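Substrate-binding protein (Synechococcus sp., PDB 6WPN) probably binds a sugar or oligosaccharide in the periplasm, serving as the substrate-capturing component of a transport system in a marine cyanobacterium. Local coordinates at residues N421-A424 and S425-P429; Q355-N358 and P359-Q363; G50-D53 and K54-E58; Q117-P121 and S122-A126; Q246-A249 and I250-Y253. All blocks are in the same frame, centred on the assembly; numbering follows the deposited sequence.

Interaction 1 (N421-A424 and S425-P429)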
loop_
_atom_site.group_PDB
_atom_site.type_symbol
_atom_site.label_atom_id
_atom_site.label_comp_id
_atom_site.label_asym_id
_atom_site.label_seq_id
_atom_site.Cartn_x
_atom_site.Cartn_y
_atom_site.Cartn_z
ATOM N N ASN A 421 -7.236 -15.620 18.524
ATOM C CA ASN A 421 -6.681 -15.963 19.828
ATOM C C ASN A 421 -6.199 -17.407 19.866
ATOM O O ASN A 421 -5.272 -17.731 20.616
ATOM C CB ASN A 421 -7.712 -15.701 20.926
ATOM C CG ASN A 421 -7.915 -14.220 21.195
ATOM O OD1 ASN A 421 -7.041 -13.403 20.913
ATOM N ND2 ASN A 421 -9.075 -13.867 21.734
ATOM N N ARG A 422 -6.820 -18.284 19.073
ATOM C CA ARG A 422 -6.279 -19.622 18.860
ATOM C C ARG A 422 -4.867 -19.552 18.290
ATOM O O ARG A 422 -3.943 -20.201 18.796
ATOM C CB ARG A 422 -7.188 -20.391 17.901
ATOM C CG ARG A 422 -8.433 -21.012 18.502
ATOM C CD ARG A 422 -9.395 -21.402 17.382
ATOM N NE ARG A 422 -8.725 -22.109 16.292
ATOM C CZ ARG A 422 -9.297 -22.407 15.128
ATOM N NH1 ARG A 422 -10.556 -22.058 14.893
ATOM N NH2 ARG A 422 -8.610 -23.048 14.192
ATOM N N TYR A 423 -4.688 -18.761 17.230
ATOM C CA TYR A 423 -3.381 -18.611 16.597
ATOM C C TYR A 423 -2.395 -17.901 17.521
ATOM O O TYR A 423 -1.229 -18.303 17.621
ATOM C CB TYR A 423 -3.556 -17.854 15.276
ATOM C CG TYR A 423 -2.296 -17.518 14.500
ATOM C CD1 TYR A 423 -1.696 -16.270 14.613
ATOM C CD2 TYR A 423 -1.731 -18.438 13.624
ATOM C CE1 TYR A 423 -0.553 -15.956 13.890
ATOM C CE2 TYR A 423 -0.592 -18.133 12.897
ATOM C CZ TYR A 423 -0.007 -16.891 13.033
ATOM O OH TYR A 423 1.125 -16.585 12.312
ATOM N N ALA A 424 -2.851 -16.856 18.219
ATOM C CA ALA A 424 -1.947 -16.026 19.008
ATOM C C ALA A 424 -1.474 -16.719 20.280
ATOM O O ALA A 424 -0.367 -16.441 20.754
ATOM C CB ALA A 424 -2.625 -14.702 19.358
ATOM N N SER A 425 -2.284 -17.609 20.851
ATOM C CA SER A 425 -1.827 -18.338 22.028
ATOM C C SER A 425 -0.769 -19.371 21.666
ATOM O O SER A 425 0.085 -19.697 22.496
ATOM C CB SER A 425 -3.005 -19.012 22.734
ATOM O OG SER A 425 -3.958 -18.058 23.168
ATOM N N ALA A 426 -0.790 -19.875 20.434
ATOM C CA ALA A 426 0.207 -20.856 20.025
ATOM C C ALA A 426 1.526 -20.197 19.640
ATOM O O ALA A 426 2.600 -20.739 19.926
ATOM C CB ALA A 426 -0.330 -21.690 18.862
ATOM N N ARG A 427 1.468 -19.026 19.006
ATOM C CA ARG A 427 2.680 -18.357 18.545
ATOM C C ARG A 427 3.323 -17.532 19.659
ATOM O O ARG A 427 4.554 -17.506 19.782
ATOM C CB ARG A 427 2.355 -17.497 17.319
ATOM C CG ARG A 427 3.560 -16.889 16.612
ATOM C CD ARG A 427 3.223 -16.547 15.160
ATOM N NE ARG A 427 4.243 -15.707 14.536
ATOM C CZ ARG A 427 4.177 -15.241 13.291
ATOM N NH1 ARG A 427 3.140 -15.535 12.517
ATOM N NH2 ARG A 427 5.154 -14.481 12.814
ATOM N N TRP A 428 2.514 -16.851 20.471
ATOM C CA TRP A 428 2.996 -16.039 21.590
ATOM C C TRP A 428 2.252 -16.441 22.857
ATOM O O TRP A 428 1.288 -15.776 23.264
ATOM C CB TRP A 428 2.832 -14.545 21.305
ATOM C CG TRP A 428 3.432 -14.104 20.004
ATOM C CD1 TRP A 428 4.743 -13.815 19.766
ATOM C CD2 TRP A 428 2.742 -13.899 18.764
ATOM N NE1 TRP A 428 4.915 -13.443 18.454
ATOM C CE2 TRP A 428 3.702 -13.486 17.818
ATOM C CE3 TRP A 428 1.408 -14.023 18.363
ATOM C CZ2 TRP A 428 3.371 -13.195 16.494
ATOM C CZ3 TRP A 428 1.082 -13.737 17.049
ATOM C CH2 TRP A 428 2.059 -13.327 16.130
ATOM N N PRO A 429 2.671 -17.535 23.512
ATOM C CA PRO A 429 2.026 -18.030 24.734
ATOM C C PRO A 429 1.980 -16.991 25.854
ATOM O O PRO A 429 2.960 -16.288 26.110
ATOM C CB PRO A 429 2.906 -19.217 25.136
ATOM C CG PRO A 429 3.536 -19.665 23.865
ATOM C CD PRO A 429 3.775 -18.410 23.081
ATOM O OXT PRO A 429 0.963 -16.829 26.529
#
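R427 lies alongside Y423 in the last turn of helix 409-427, the C-terminal alpha-helix of the chain, the two side chains pointing the same way four residues apart. Its CB sits 3.7 Å from Y423 O, and CG is anti to the backbone N (chi1 -172°), after which the chain runs extended to NE. This course carries R427 CG over one face of the W428 indole, 3.5 Å above the ring plane and over its centre. Farther out, R427 CD passes Y423 CZ at 3.9 Å. The guanidinium stands steeply against the phenol ring, the planes 72° apart, and Y423 CZ lies in plane at its edge. The modelled approach of NH1 to Y423 OH is too short to be trusted, so nothing is inferred from it; NH2 is hydrogen-bonded to N97. W428, the first residue to leave helical angles, still donates its backbone N to A424 O at 2.9 Å. Its indole brings CZ3 within 4.2 Å of Y423 CE1, while its carbonyl O accepts from R213. S425 binds back to the preceding turn twice: its OG and its N both donate to N421 O, reaching it from opposite faces of the carbonyl plane, with OG at 2.9 Å.

Interaction 2 (Q355-N358 and P359-Q363)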
loop_
_atom_site.group_PDB
_atom_site.type_symbol
_atom_site.label_atom_id
_atom_site.label_comp_id
_atom_site.label_asym_id
_atom_site.label_seq_id
_atom_site.Cartn_x
_atom_site.Cartn_y
_atom_site.Cartn_z
ATOM N N GLN A 355 4.696 23.199 -15.953
ATOM C CA GLN A 355 3.792 23.819 -16.917
ATOM C C GLN A 355 3.304 22.728 -17.858
ATOM O O GLN A 355 3.911 22.497 -18.915
ATOM C CB GLN A 355 4.511 24.924 -17.693
ATOM C CG GLN A 355 5.135 25.980 -16.801
ATOM C CD GLN A 355 4.114 26.741 -15.985
ATOM O OE1 GLN A 355 2.997 26.983 -16.440
ATOM N NE2 GLN A 355 4.480 27.093 -14.759
ATOM N N PRO A 356 2.204 22.047 -17.542
ATOM C CA PRO A 356 1.759 20.946 -18.402
ATOM C C PRO A 356 1.338 21.465 -19.764
ATOM O O PRO A 356 0.767 22.551 -19.885
ATOM C CB PRO A 356 0.575 20.351 -17.634
ATOM C CG PRO A 356 0.078 21.482 -16.790
ATOM C CD PRO A 356 1.296 22.265 -16.403
ATOM N N SER A 357 1.636 20.681 -20.795
ATOM C CA SER A 357 1.368 21.106 -22.159
ATOM C C SER A 357 -0.031 20.745 -22.636
ATOM O O SER A 357 -0.497 21.315 -23.628
ATOM C CB SER A 357 2.413 20.511 -23.107
ATOM O OG SER A 357 2.198 19.127 -23.299
ATOM N N ASN A 358 -0.708 19.819 -21.968
ATOM C CA ASN A 358 -2.045 19.400 -22.363
ATOM C C ASN A 358 -2.822 19.046 -21.106
ATOM O O ASN A 358 -2.229 18.886 -20.031
ATOM C CB ASN A 358 -1.996 18.210 -23.332
ATOM C CG ASN A 358 -1.155 17.071 -22.811
ATOM O OD1 ASN A 358 -1.486 16.454 -21.800
ATOM N ND2 ASN A 358 -0.060 16.783 -23.500
ATOM N N PRO A 359 -4.153 18.944 -21.197
ATOM C CA PRO A 359 -4.940 18.589 -20.002
ATOM C C PRO A 359 -4.550 17.259 -19.380
ATOM O O PRO A 359 -4.690 17.094 -18.162
ATOM C CB PRO A 359 -6.378 18.551 -20.537
ATOM C CG PRO A 359 -6.362 19.478 -21.702
ATOM C CD PRO A 359 -5.019 19.295 -22.338
ATOM N N ALA A 360 -4.056 16.309 -20.177
ATOM C CA ALA A 360 -3.648 15.016 -19.631
ATOM C C ALA A 360 -2.471 15.168 -18.673
ATOM O O ALA A 360 -2.475 14.607 -17.569
ATOM C CB ALA A 360 -3.299 14.051 -20.765
ATOM N N GLU A 361 -1.443 15.910 -19.086
ATOM C CA GLU A 361 -0.323 16.167 -18.189
ATOM C C GLU A 361 -0.756 16.982 -16.979
ATOM O O GLU A 361 -0.230 16.785 -15.878
ATOM C CB GLU A 361 0.797 16.893 -18.933
ATOM C CG GLU A 361 1.536 16.036 -19.942
ATOM C CD GLU A 361 2.690 16.779 -20.585
ATOM O OE1 GLU A 361 3.238 17.701 -19.939
ATOM O OE2 GLU A 361 3.050 16.447 -21.735
ATOM N N ALA A 362 -1.711 17.897 -17.164
ATOM C CA ALA A 362 -2.220 18.678 -16.042
ATOM C C ALA A 362 -2.935 17.785 -15.037
ATOM O O ALA A 362 -2.767 17.950 -13.822
ATOM C CB ALA A 362 -3.147 19.782 -16.548
ATOM N N GLN A 363 -3.731 16.832 -15.526
ATOM C CA GLN A 363 -4.389 15.878 -14.640
ATOM C C GLN A 363 -3.371 15.068 -13.844
ATOM O O GLN A 363 -3.525 14.883 -12.631
ATOM C CB GLN A 363 -5.292 14.956 -15.458
ATOM C CG GLN A 363 -6.157 14.024 -14.633
ATOM C CD GLN A 363 -7.042 13.159 -15.505
ATOM O OE1 GLN A 363 -6.572 12.536 -16.456
ATOM N NE2 GLN A 363 -8.335 13.136 -15.202
#
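N358 caps the N-terminus of helix 359-374 by turning its side-chain carbonyl back over the first turn: OD1 accepts from E361 N at 2.8 Å. Its CG stands between the backbone N and the carbonyl carbon (chi1 52°), which folds the amide over the helix start. The main chain adds a second tie, A362 N donating to N358 O at 3.1 Å. An alanine here would remove OD1 and probably leave the E361 N-H without its capping acceptor, loosening the first turn. P356 completes the close-fitting side. Its CB lies 3.4 Å from A362 N, and its CG meets A362 CB at 3.7 Å, so CB and CG of the proline rest against A362 in the first turn. The looser side, at the surface, is the E361 carboxylate, which crosses N358 with its plane 82° from the amide plane, while the glutamate side chain also touches R269 of helix 265-274. Exposed S357 holds this group with weak bonds alone: OG donates to E361 OE2 at 3.2 Å, and the backbone N of S357 points almost straight (172°) at E361 OE1, but from 3.5 Å.

Interaction 3 (G50-D53 and K54-E58)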
loop_
_atom_site.group_PDB
_atom_site.type_symbol
_atom_site.label_atom_id
_atom_site.label_comp_id
_atom_site.label_asym_id
_atom_site.label_seq_id
_atom_site.Cartn_x
_atom_site.Cartn_y
_atom_site.Cartn_z
ATOM N N GLY A 50 22.555 -0.540 -14.140
ATOM C CA GLY A 50 23.677 -0.331 -15.044
ATOM C C GLY A 50 24.679 0.662 -14.487
ATOM O O GLY A 50 25.890 0.438 -14.537
ATOM N N SER A 51 24.182 1.786 -13.959
ATOM C CA SER A 51 25.062 2.748 -13.302
ATOM C C SER A 51 25.786 2.105 -12.127
ATOM O O SER A 51 26.991 2.312 -11.946
ATOM C CB SER A 51 24.269 3.969 -12.844
ATOM O OG SER A 51 23.647 4.610 -13.944
ATOM N N TRP A 52 25.069 1.320 -11.320
ATOM C CA TRP A 52 25.710 0.598 -10.227
ATOM C C TRP A 52 26.813 -0.318 -10.743
ATOM O O TRP A 52 27.917 -0.351 -10.185
ATOM C CB TRP A 52 24.672 -0.204 -9.446
ATOM C CG TRP A 52 25.309 -1.154 -8.491
ATOM C CD1 TRP A 52 25.648 -2.455 -8.734
ATOM C CD2 TRP A 52 25.728 -0.874 -7.150
ATOM N NE1 TRP A 52 26.236 -3.008 -7.622
ATOM C CE2 TRP A 52 26.299 -2.060 -6.635
ATOM C CE3 TRP A 52 25.670 0.258 -6.330
ATOM C CZ2 TRP A 52 26.804 -2.144 -5.341
ATOM C CZ3 TRP A 52 26.174 0.172 -5.042
ATOM C CH2 TRP A 52 26.733 -1.021 -4.561
ATOM N N ASP A 53 26.528 -1.074 -11.810
ATOM C CA ASP A 53 27.519 -1.996 -12.360
ATOM C C ASP A 53 28.753 -1.249 -12.851
ATOM O O ASP A 53 29.879 -1.744 -12.719
ATOM C CB ASP A 53 26.904 -2.818 -13.496
ATOM C CG ASP A 53 25.865 -3.818 -13.010
ATOM O OD1 ASP A 53 25.940 -4.247 -11.840
ATOM O OD2 ASP A 53 24.972 -4.177 -13.805
ATOM N N LYS A 54 28.562 -0.056 -13.426
ATOM C CA LYS A 54 29.701 0.763 -13.829
ATOM C C LYS A 54 30.486 1.267 -12.629
ATOM O O LYS A 54 31.713 1.398 -12.702
ATOM C CB LYS A 54 29.233 1.954 -14.665
ATOM C CG LYS A 54 28.511 1.569 -15.927
ATOM C CD LYS A 54 29.480 0.927 -16.896
ATOM C CE LYS A 54 28.946 0.961 -18.308
ATOM N NZ LYS A 54 29.844 0.212 -19.230
ATOM N N LEU A 55 29.803 1.557 -11.524
ATOM C CA LEU A 55 30.493 2.055 -10.345
ATOM C C LEU A 55 31.125 0.918 -9.552
ATOM O O LEU A 55 32.231 1.065 -9.022
ATOM C CB LEU A 55 29.523 2.852 -9.470
ATOM C CG LEU A 55 28.967 4.153 -10.060
ATOM C CD1 LEU A 55 27.925 4.768 -9.133
ATOM C CD2 LEU A 55 30.065 5.152 -10.379
ATOM N N HIS A 56 30.457 -0.228 -9.472
ATOM C CA HIS A 56 30.916 -1.344 -8.648
ATOM C C HIS A 56 30.995 -2.606 -9.500
ATOM O O HIS A 56 30.132 -3.489 -9.408
ATOM C CB HIS A 56 29.998 -1.529 -7.439
ATOM C CG HIS A 56 29.831 -0.284 -6.623
ATOM N ND1 HIS A 56 29.054 0.777 -7.037
ATOM C CD2 HIS A 56 30.353 0.077 -5.427
ATOM C CE1 HIS A 56 29.100 1.735 -6.126
ATOM N NE2 HIS A 56 29.880 1.335 -5.140
ATOM N N PRO A 57 32.031 -2.727 -10.337
ATOM C CA PRO A 57 32.213 -3.974 -11.101
ATOM C C PRO A 57 32.479 -5.186 -10.226
ATOM O O PRO A 57 32.287 -6.319 -10.687
ATOM C CB PRO A 57 33.411 -3.657 -12.007
ATOM C CG PRO A 57 34.151 -2.580 -11.285
ATOM C CD PRO A 57 33.089 -1.745 -10.631
ATOM N N GLU A 58 32.920 -4.986 -8.982
ATOM C CA GLU A 58 33.214 -6.093 -8.081
ATOM C C GLU A 58 31.967 -6.705 -7.459
ATOM O O GLU A 58 32.080 -7.716 -6.757
ATOM C CB GLU A 58 34.151 -5.625 -6.963
ATOM C CG GLU A 58 33.438 -4.925 -5.808
ATOM C CD GLU A 58 32.985 -3.513 -6.150
ATOM O OE1 GLU A 58 33.403 -2.980 -7.200
ATOM O OE2 GLU A 58 32.203 -2.934 -5.367
#
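G50 O accepts from K54 N at 2.9 Å, a regular i to i+4 bond in the last turns of helix 42-55. S51 repeats the pattern, its O receiving L55 N, while its OG is hydrogen-bonded one turn back to D47 O. W52 carries the contact between side chains. Its O takes the N-H of H56 at 2.6 Å, and its indole lies against the imidazole of the same residue. The six-membered ring of W52 and the H56 ring form a face-to-face stack, with centroids 3.8 Å apart and planes only 12° from parallel; W52 CZ3 to H56 CE1 measures 3.5 Å. H56 CB joins in as a CH-pi donor, 4.1 Å from the centroid of that six-membered ring. The tryptophan has CG anti to its own N (chi1 169°), which sends the indole forward along the helix to where H56 leaves helical angles. A leucine in its place would probably lose the stack, freeing the imidazole to turn, and leave A59 O without the NE1 donor it now has. At D53 the i to i+4 series stops: its O faces P57 N at 3.4 Å, a nitrogen with no hydrogen to give. D53 OD1 has its own partner, accepting from V61 N at the start of strand 61-66; W52 packs on E313, E316 and L317 and L55 on F320, seating this helix end against helix 311-321.

Interaction 4 (Q117-P121 and S122-A126)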
loop_
_atom_site.group_PDB
_atom_site.type_symbol
_atom_site.label_atom_id
_atom_site.label_comp_id
_atom_site.label_asym_id
_atom_site.label_seq_id
_atom_site.Cartn_x
_atom_site.Cartn_y
_atom_site.Cartn_z
ATOM N N GLN A 117 20.168 11.048 8.158
ATOM C CA GLN A 117 19.900 12.458 7.893
ATOM C C GLN A 117 19.338 12.671 6.494
ATOM O O GLN A 117 18.633 13.657 6.251
ATOM C CB GLN A 117 21.180 13.281 8.048
ATOM C CG GLN A 117 21.580 13.632 9.466
ATOM C CD GLN A 117 22.915 14.349 9.515
ATOM O OE1 GLN A 117 23.693 14.298 8.561
ATOM N NE2 GLN A 117 23.180 15.039 10.617
ATOM N N ASN A 118 19.632 11.760 5.566
ATOM C CA ASN A 118 19.185 11.897 4.187
ATOM C C ASN A 118 17.758 11.418 3.961
ATOM O O ASN A 118 17.237 11.603 2.856
ATOM C CB ASN A 118 20.128 11.140 3.250
ATOM C CG ASN A 118 21.492 11.793 3.143
ATOM O OD1 ASN A 118 21.733 12.860 3.712
ATOM N ND2 ASN A 118 22.395 11.154 2.409
ATOM N N TYR A 119 17.115 10.825 4.961
ATOM C CA TYR A 119 15.780 10.273 4.800
ATOM C C TYR A 119 14.786 11.014 5.685
ATOM O O TYR A 119 15.155 11.662 6.669
ATOM C CB TYR A 119 15.754 8.774 5.127
ATOM C CG TYR A 119 16.650 7.946 4.233
ATOM C CD1 TYR A 119 18.004 7.804 4.514
ATOM C CD2 TYR A 119 16.143 7.303 3.108
ATOM C CE1 TYR A 119 18.828 7.050 3.700
ATOM C CE2 TYR A 119 16.957 6.546 2.288
ATOM C CZ TYR A 119 18.301 6.421 2.588
ATOM O OH TYR A 119 19.123 5.672 1.778
ATOM N N LEU A 120 13.516 10.916 5.307
ATOM C CA LEU A 120 12.440 11.467 6.113
ATOM C C LEU A 120 12.432 10.768 7.467
ATOM O O LEU A 120 12.327 9.533 7.512
ATOM C CB LEU A 120 11.105 11.279 5.395
ATOM C CG LEU A 120 9.866 12.019 5.905
ATOM C CD1 LEU A 120 10.018 13.525 5.755
ATOM C CD2 LEU A 120 8.632 11.533 5.164
ATOM N N PRO A 121 12.542 11.502 8.582
ATOM C CA PRO A 121 12.643 10.827 9.889
ATOM C C PRO A 121 11.450 9.946 10.209
ATOM O O PRO A 121 11.629 8.843 10.743
ATOM C CB PRO A 121 12.780 11.994 10.880
ATOM C CG PRO A 121 12.233 13.183 10.159
ATOM C CD PRO A 121 12.567 12.967 8.711
ATOM N N SER A 122 10.235 10.400 9.894
ATOM C CA SER A 122 9.046 9.608 10.191
ATOM C C SER A 122 9.086 8.255 9.492
ATOM O O SER A 122 8.629 7.249 10.046
ATOM C CB SER A 122 7.795 10.375 9.773
ATOM O OG SER A 122 7.933 10.861 8.450
ATOM N N VAL A 123 9.617 8.211 8.273
ATOM C CA VAL A 123 9.639 6.965 7.518
ATOM C C VAL A 123 10.904 6.150 7.781
ATOM O O VAL A 123 10.888 4.923 7.634
ATOM C CB VAL A 123 9.467 7.260 6.019
ATOM C CG1 VAL A 123 9.608 5.988 5.182
ATOM C CG2 VAL A 123 8.155 7.950 5.772
ATOM N N TRP A 124 12.000 6.803 8.176
ATOM C CA TRP A 124 13.208 6.070 8.534
ATOM C C TRP A 124 13.002 5.277 9.816
ATOM O O TRP A 124 13.451 4.132 9.926
ATOM C CB TRP A 124 14.388 7.035 8.692
ATOM C CG TRP A 124 15.643 6.371 9.195
ATOM C CD1 TRP A 124 16.003 6.187 10.500
ATOM C CD2 TRP A 124 16.705 5.817 8.405
ATOM N NE1 TRP A 124 17.213 5.542 10.571
ATOM C CE2 TRP A 124 17.667 5.304 9.299
ATOM C CE3 TRP A 124 16.936 5.702 7.031
ATOM C CZ2 TRP A 124 18.840 4.691 8.863
ATOM C CZ3 TRP A 124 18.102 5.088 6.601
ATOM C CH2 TRP A 124 19.038 4.593 7.515
ATOM N N GLU A 125 12.310 5.870 10.786
ATOM C CA GLU A 125 12.029 5.247 12.071
ATOM C C GLU A 125 10.902 4.226 11.994
ATOM O O GLU A 125 10.625 3.550 12.990
ATOM C CB GLU A 125 11.693 6.329 13.103
ATOM C CG GLU A 125 12.792 7.371 13.288
ATOM C CD GLU A 125 13.953 6.886 14.133
ATOM O OE1 GLU A 125 15.110 7.125 13.731
ATOM O OE2 GLU A 125 13.714 6.252 15.183
ATOM N N ALA A 126 10.263 4.084 10.837
ATOM C CA ALA A 126 9.214 3.097 10.617
ATOM C C ALA A 126 9.751 1.673 10.464
ATOM O O ALA A 126 9.073 0.827 9.867
ATOM C CB ALA A 126 8.382 3.480 9.390
#
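L120 O, at the N-cap of the short helix 121-124, accepts W124 N at 2.8 Å, and P121 O accepts E125 N at 3.1 Å, so two i to i+4 bonds define the turn, with a weak i to i+3 bond from V123 N to L120 O. Beside this backbone Y119 and W124 bring their rings together. The rings meet obliquely, planes at 36° and centroids 5.0 Å apart. Contact is nonetheless close: W124 CZ3 comes over one face of the phenol ring, 3.4 Å from Y119 CD1. W124 CG is anti to the backbone N (chi1 174°), which sends the indole out from the side of the turn, where it meets the ring of Y119. Y119 OH is hydrogen-bonded to T322 OG1, which probably steadies the far end of its ring. A smaller apolar touch lies between L120 CD2 and V123 CG2, 3.7 Å apart, and S122 OG sits 3.4 Å from L120 CG. E125 curls back at chi2, bringing OE1 in plane at the edge of the W124 indole. Backbone bonds of N118 with L341 and L120 with S339 secure the entering loop. V123 then packs on L141 and L299, and W124 on P138. The arrangement is a proline-initiated single helical turn laid on strands 137-149 and 295-303 of the mixed sheet, within the alpha/beta fold of a solute-binding protein.

Interaction 5 (Q246-A249 and I250-Y253)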
loop_
_atom_site.group_PDB
_atom_site.type_symbol
_atom_site.label_atom_id
_atom_site.label_comp_id
_atom_site.label_asym_id
_atom_site.label_seq_id
_atom_site.Cartn_x
_atom_site.Cartn_y
_atom_site.Cartn_z
ATOM N N GLN A 246 -8.458 -5.870 -6.389
ATOM C CA GLN A 246 -8.448 -4.509 -6.913
ATOM C C GLN A 246 -8.256 -4.461 -8.423
ATOM O O GLN A 246 -8.535 -3.425 -9.036
ATOM C CB GLN A 246 -7.355 -3.694 -6.222
ATOM C CG GLN A 246 -7.660 -3.369 -4.771
ATOM C CD GLN A 246 -8.959 -2.598 -4.605
ATOM O OE1 GLN A 246 -9.227 -1.643 -5.341
ATOM N NE2 GLN A 246 -9.779 -3.020 -3.643
ATOM N N ARG A 247 -7.782 -5.546 -9.037
ATOM C CA ARG A 247 -7.718 -5.588 -10.493
ATOM C C ARG A 247 -9.110 -5.516 -11.106
ATOM O O ARG A 247 -9.286 -4.944 -12.187
ATOM C CB ARG A 247 -7.004 -6.861 -10.947
ATOM C CG ARG A 247 -5.536 -6.913 -10.561
ATOM C CD ARG A 247 -4.879 -8.188 -11.063
ATOM N NE ARG A 247 -3.478 -8.289 -10.654
ATOM C CZ ARG A 247 -2.700 -9.337 -10.915
ATOM N NH1 ARG A 247 -3.187 -10.377 -11.581
ATOM N NH2 ARG A 247 -1.437 -9.350 -10.504
ATOM N N ARG A 248 -10.108 -6.089 -10.430
ATOM C CA ARG A 248 -11.488 -5.953 -10.882
ATOM C C ARG A 248 -11.991 -4.526 -10.689
ATOM O O ARG A 248 -12.729 -4.003 -11.535
ATOM C CB ARG A 248 -12.377 -6.953 -10.145
ATOM C CG ARG A 248 -13.864 -6.795 -10.400
ATOM C CD ARG A 248 -14.200 -6.973 -11.863
ATOM N NE ARG A 248 -15.639 -6.907 -12.085
ATOM C CZ ARG A 248 -16.217 -6.998 -13.277
ATOM N NH1 ARG A 248 -15.480 -7.155 -14.367
ATOM N NH2 ARG A 248 -17.535 -6.938 -13.377
ATOM N N ALA A 249 -11.609 -3.881 -9.581
ATOM C CA ALA A 249 -11.970 -2.479 -9.391
ATOM C C ALA A 249 -11.391 -1.623 -10.503
ATOM O O ALA A 249 -12.081 -0.762 -11.064
ATOM C CB ALA A 249 -11.475 -1.981 -8.035
ATOM N N ILE A 250 -10.124 -1.865 -10.841
ATOM C CA ILE A 250 -9.484 -1.196 -11.971
ATOM C C ILE A 250 -10.315 -1.382 -13.231
ATOM O O ILE A 250 -10.607 -0.421 -13.954
ATOM C CB ILE A 250 -8.055 -1.741 -12.153
ATOM C CG1 ILE A 250 -7.093 -1.091 -11.153
ATOM C CG2 ILE A 250 -7.600 -1.672 -13.606
ATOM C CD1 ILE A 250 -5.770 -1.822 -11.019
ATOM N N GLU A 251 -10.734 -2.621 -13.491
ATOM C CA GLU A 251 -11.516 -2.921 -14.685
ATOM C C GLU A 251 -12.865 -2.213 -14.667
ATOM O O GLU A 251 -13.346 -1.750 -15.708
ATOM C CB GLU A 251 -11.710 -4.430 -14.800
ATOM C CG GLU A 251 -12.459 -4.873 -16.039
ATOM C CD GLU A 251 -12.574 -6.389 -16.131
ATOM O OE1 GLU A 251 -13.001 -7.009 -15.133
ATOM O OE2 GLU A 251 -12.242 -6.958 -17.197
ATOM N N LEU A 252 -13.491 -2.112 -13.494
ATOM C CA LEU A 252 -14.809 -1.492 -13.426
ATOM C C LEU A 252 -14.717 0.013 -13.635
ATOM O O LEU A 252 -15.592 0.611 -14.276
ATOM C CB LEU A 252 -15.482 -1.808 -12.086
ATOM C CG LEU A 252 -16.008 -3.230 -11.853
ATOM C CD1 LEU A 252 -16.561 -3.358 -10.448
ATOM C CD2 LEU A 252 -17.072 -3.616 -12.876
ATOM N N TYR A 253 -13.667 0.644 -13.105
ATOM C CA TYR A 253 -13.518 2.081 -13.288
ATOM C C TYR A 253 -13.250 2.424 -14.750
ATOM O O TYR A 253 -13.840 3.371 -15.290
ATOM C CB TYR A 253 -12.406 2.622 -12.389
ATOM C CG TYR A 253 -12.387 4.130 -12.339
ATOM C CD1 TYR A 253 -13.201 4.817 -11.446
ATOM C CD2 TYR A 253 -11.567 4.870 -13.183
ATOM C CE1 TYR A 253 -13.197 6.196 -11.391
ATOM C CE2 TYR A 253 -11.556 6.249 -13.134
ATOM C CZ TYR A 253 -12.375 6.906 -12.239
ATOM O OH TYR A 253 -12.376 8.277 -12.184
#
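R248 is met by E251 at its edge and by L252 over one face, two successive residues of the next turn of helix 246-254. The first meeting is an i to i+3 salt bridge: R248 NH1 donates to E251 OE1 at 2.6 Å. The acceptor lies nearly in the guanidinium plane, yet the carboxylate is turned 86° against that plane. NH1 meets OE1 from above the carboxylate plane, 52° out of it. On the guanidinium face the contact is apolar, L252 CD2 standing 3.3 Å above the plane toward the rim and 3.4 Å from R248 NH2. R248 can face both because its chain starts anti to the backbone N and then bends at chi2 (60°), folding forward along the helix; E251, extended beyond CG, reaches across to it. The charge has another partner in E240, whose OE2 forms a salt bridge with R248 NE, so the guanidinium is probably held against rotation between two carboxylates. F185 packs on R248, A249 and L252 together. On another side of the helix Y253 reaches L147 and L261 of the sheet, its OH hydrogen-bonded to T282. The backbone keeps regular i to i+4 spacing, with R248 O accepting L252 N at 2.8 Å.

Along the chain the contacts come in series: interaction 3, then 4, 5, 2 and 1, each local to one helix or its end. Interactions 2 and 5 are near neighbours, with nearest atoms about 7 Å apart, and both rest on helix 265-274. Interactions 3 and 4, nearest atoms about 11 Å apart, are both linked to helix 311-321 or T322 just after it. Interactions 4 and 5 both touch strand 137-149 of the mixed sheet, from opposite sides of the chain's centre. Interaction 1 ends the chain, its centre about 54 Å from that of interaction 2. They are local features of separate helices, most of them joined through the sheet and helices 265-274 and 311-321; the geometry places none at a sugar site.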